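Local coordinates for prolyl 4-hydroxylase alpha subunit Fe(2+) 2OG dioxygenase domain-containing protein (Burkholderia ambifaria, PDB 3W20) that binds zinc at its metal site and is probably a 2-oxoglutarate-dependent dioxygenase acting on N-substituted L-amino acids, at residues A[79-84]-A[90-95]. Numbering follows the deposited sequence.
Sequences GQLQRE and VSKAAE
Leu81 presses the end of its side chain against the backbone of Lys92 and Ala93. Its CD1 lies 3.3 Å from Ala93 N and 3.5 Å from Lys92 C. With chi1 at 178° the chain leaves opposite the backbone N, and chi2 of 58° then turns CD1 toward helix 87-107. The same CD1 meets Lys92 CB at 3.6 Å and Ala93 CB at 4.2 Å. This is the tight part, with Leu81 and Ala93 buried. Leu89, Tyr96 and Trp168 also pack on Leu81. The two segments belong to a helical hairpin, in which short helix 78-83 folds back onto the early turns of long helix 87-107. The pair lies outside the double-stranded beta-helix core, with the Leu81 side chain about 12 Å from that of the zinc ligand Asp157. The polar side is looser. Glu84 sets CG 3.9 Å from Lys92 CB. Its chain then bends at chi2 (-68°) and leaves OE2 3.7 Å from Lys92 NZ, a long salt bridge. Both residues are partly exposed, so solvent probably weakens this attraction. No hydrogen bond joins the two segments. Ala94 points away from segment 79-84 and packs on Phe97 of the second subunit.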
ATOM      1  N   GLY A  79      -3.070   3.392 -13.368  1.00 18.78           N
ATOM      2  CA  GLY A  79      -2.387   4.028 -14.480  1.00 19.72           C
ATOM      3  C   GLY A  79      -1.516   5.142 -13.980  1.00 19.51           C
ATOM      4  O   GLY A  79      -0.419   5.348 -14.497  1.00 19.20           O
ATOM      5  N   GLN A  80      -1.986   5.852 -12.953  1.00 17.84           N
ATOM      6  CA  GLN A  80      -1.146   6.891 -12.324  1.00 20.15           C
ATOM      7  C   GLN A  80       0.035   6.286 -11.539  1.00 20.37           C
ATOM      8  O   GLN A  80       1.182   6.793 -11.573  1.00 19.11           O
ATOM      9  CB  GLN A  80      -1.944   7.781 -11.384  1.00 24.01           C
ATOM     10  CG  GLN A  80      -3.028   8.643 -12.029  1.00 30.66           C
ATOM     11  CD  GLN A  80      -4.149   9.085 -11.042  1.00 33.88           C
ATOM     12  OE1 GLN A  80      -4.022   8.986  -9.806  1.00 41.08           O
ATOM     13  NE2 GLN A  80      -5.236   9.599 -11.599  1.00 38.35           N
ATOM     14  N   LEU A  81      -0.234   5.168 -10.892  1.00 17.59           N
ATOM     15  CA  LEU A  81       0.842   4.510 -10.171  1.00 17.30           C
ATOM     16  C   LEU A  81       1.946   4.075 -11.119  1.00 17.22           C
ATOM     17  O   LEU A  81       3.123   4.139 -10.773  1.00 18.64           O
ATOM     18  CB  LEU A  81       0.299   3.343  -9.338  1.00 17.33           C
ATOM     19  CG  LEU A  81       1.290   2.476  -8.527  1.00 16.66           C
ATOM     20  CD1 LEU A  81       2.077   3.336  -7.534  1.00 18.69           C
ATOM     21  CD2 LEU A  81       0.568   1.358  -7.821  1.00 19.23           C
ATOM     22  N   GLN A  82       1.572   3.599 -12.312  1.00 16.43           N
ATOM     23  CA  GLN A  82       2.539   3.141 -13.294  1.00 15.64           C
ATOM     24  C   GLN A  82       3.463   4.235 -13.787  1.00 14.50           C
ATOM     25  O   GLN A  82       4.523   3.886 -14.275  1.00 18.08           O
ATOM     26  CB  GLN A  82       1.817   2.589 -14.539  1.00 15.99           C
ATOM     27  CG  GLN A  82       1.251   1.224 -14.308  1.00 14.72           C
ATOM     28  CD  GLN A  82       0.484   0.678 -15.534  1.00 15.18           C
ATOM     29  OE1 GLN A  82      -0.047   1.421 -16.310  1.00 15.45           O
ATOM     30  NE2 GLN A  82       0.379  -0.661 -15.619  1.00 15.10           N
ATOM     31  N   ARG A  83       3.081   5.505 -13.694  1.00 16.72           N
ATOM     32  CA  ARG A  83       3.952   6.577 -14.151  1.00 18.04           C
ATOM     33  C   ARG A  83       5.134   6.828 -13.231  1.00 19.01           C
ATOM     34  O   ARG A  83       6.164   7.431 -13.629  1.00 19.40           O
ATOM     35  CB  ARG A  83       3.131   7.821 -14.473  1.00 23.71           C
ATOM     36  CG  ARG A  83       2.348   7.568 -15.740  1.00 30.15           C
ATOM     37  CD  ARG A  83       1.920   8.862 -16.422  1.00 38.46           C
ATOM     38  NE  ARG A  83       0.610   9.219 -15.897  1.00 44.81           N
ATOM     39  CZ  ARG A  83      -0.551   8.755 -16.364  1.00 45.48           C
ATOM     40  NH1 ARG A  83      -0.586   7.904 -17.406  1.00 50.37           N
ATOM     41  NH2 ARG A  83      -1.676   9.146 -15.777  1.00 45.91           N
ATOM     42  N   GLU A  84       5.032   6.400 -11.979  1.00 17.57           N
ATOM     43  CA  GLU A  84       6.073   6.738 -11.017  1.00 18.05           C
ATOM     44  C   GLU A  84       7.288   5.781 -11.068  1.00 17.50           C
ATOM     45  O   GLU A  84       7.155   4.586 -11.393  1.00 18.90           O
ATOM     46  CB  GLU A  84       5.467   6.695  -9.594  1.00 19.88           C
ATOM     47  CG  GLU A  84       4.264   7.596  -9.388  1.00 19.45           C
ATOM     48  CD  GLU A  84       4.598   9.067  -9.447  1.00 22.98           C
ATOM     49  OE1 GLU A  84       5.773   9.464  -9.219  1.00 23.41           O
ATOM     50  OE2 GLU A  84       3.699   9.821  -9.776  1.00 27.14           O
ATOM     51  N   VAL A  90       7.636   3.520  -4.821  1.00 16.00           N
ATOM     52  CA  VAL A  90       7.357   2.863  -3.481  1.00 16.40           C
ATOM     53  C   VAL A  90       6.337   3.702  -2.674  1.00 14.34           C
ATOM     54  O   VAL A  90       5.345   3.145  -2.139  1.00 15.52           O
ATOM     55  CB  VAL A  90       8.647   2.679  -2.694  1.00 15.65           C
ATOM     56  CG1 VAL A  90       8.357   2.065  -1.337  1.00 16.34           C
ATOM     57  CG2 VAL A  90       9.644   1.723  -3.445  1.00 15.86           C
ATOM     58  N   SER A  91       6.512   5.028  -2.673  1.00 16.13           N
ATOM     59  CA  SER A  91       5.653   5.885  -1.851  1.00 17.21           C
ATOM     60  C   SER A  91       4.263   5.957  -2.477  1.00 15.20           C
ATOM     61  O   SER A  91       3.262   5.889  -1.770  1.00 16.14           O
ATOM     62  CB  SER A  91       6.208   7.304  -1.600  1.00 19.88           C
ATOM     63  OG  SER A  91       6.461   7.913  -2.820  1.00 27.10           O
ATOM     64  N   LYS A  92       4.171   6.077  -3.807  1.00 16.92           N
ATOM     65  CA  LYS A  92       2.806   6.068  -4.437  1.00 16.32           C
ATOM     66  C   LYS A  92       2.126   4.726  -4.299  1.00 15.41           C
ATOM     67  O   LYS A  92       0.889   4.711  -4.191  1.00 16.92           O
ATOM     68  CB  LYS A  92       2.844   6.493  -5.904  1.00 21.30           C
ATOM     69  CG  LYS A  92       1.531   6.995  -6.467  1.00 22.39           C
ATOM     70  CD  LYS A  92       1.106   8.254  -5.722  1.00 28.76           C
ATOM     71  CE  LYS A  92       0.171   9.191  -6.481  1.00 42.52           C
ATOM     72  NZ  LYS A  92       0.899  10.182  -7.324  1.00 45.94           N
ATOM     73  N   ALA A  93       2.892   3.603  -4.320  1.00 13.79           N
ATOM     74  CA  ALA A  93       2.255   2.255  -4.085  1.00 15.43           C
ATOM     75  C   ALA A  93       1.673   2.236  -2.680  1.00 15.96           C
ATOM     76  O   ALA A  93       0.601   1.673  -2.469  1.00 14.75           O
ATOM     77  CB  ALA A  93       3.278   1.097  -4.248  1.00 15.17           C
ATOM     78  N   ALA A  94       2.377   2.833  -1.702  1.00 16.12           N
ATOM     79  CA  ALA A  94       1.825   2.812  -0.339  1.00 14.55           C
ATOM     80  C   ALA A  94       0.480   3.571  -0.385  1.00 17.62           C
ATOM     81  O   ALA A  94      -0.470   3.117   0.251  1.00 18.15           O
ATOM     82  CB  ALA A  94       2.755   3.586   0.635  1.00 16.45           C
ATOM     83  N   GLU A  95       0.414   4.731  -1.047  1.00 15.59           N
ATOM     84  CA  GLU A  95      -0.862   5.500  -1.164  1.00 17.81           C
ATOM     85  C   GLU A  95      -1.931   4.710  -1.873  1.00 18.90           C
ATOM     86  O   GLU A  95      -3.087   4.561  -1.388  1.00 18.67           O
ATOM     87  CB  GLU A  95      -0.711   6.878  -1.890  1.00 19.71           C
ATOM     88  CG  GLU A  95       0.073   7.937  -1.151  1.00 27.38           C
ATOM     89  CD  GLU A  95       0.114   9.185  -2.059  1.00 36.08           C
ATOM     90  OE1 GLU A  95      -0.972   9.736  -2.410  1.00 41.63           O
ATOM     91  OE2 GLU A  95       1.211   9.535  -2.487  1.00 38.84           O
TER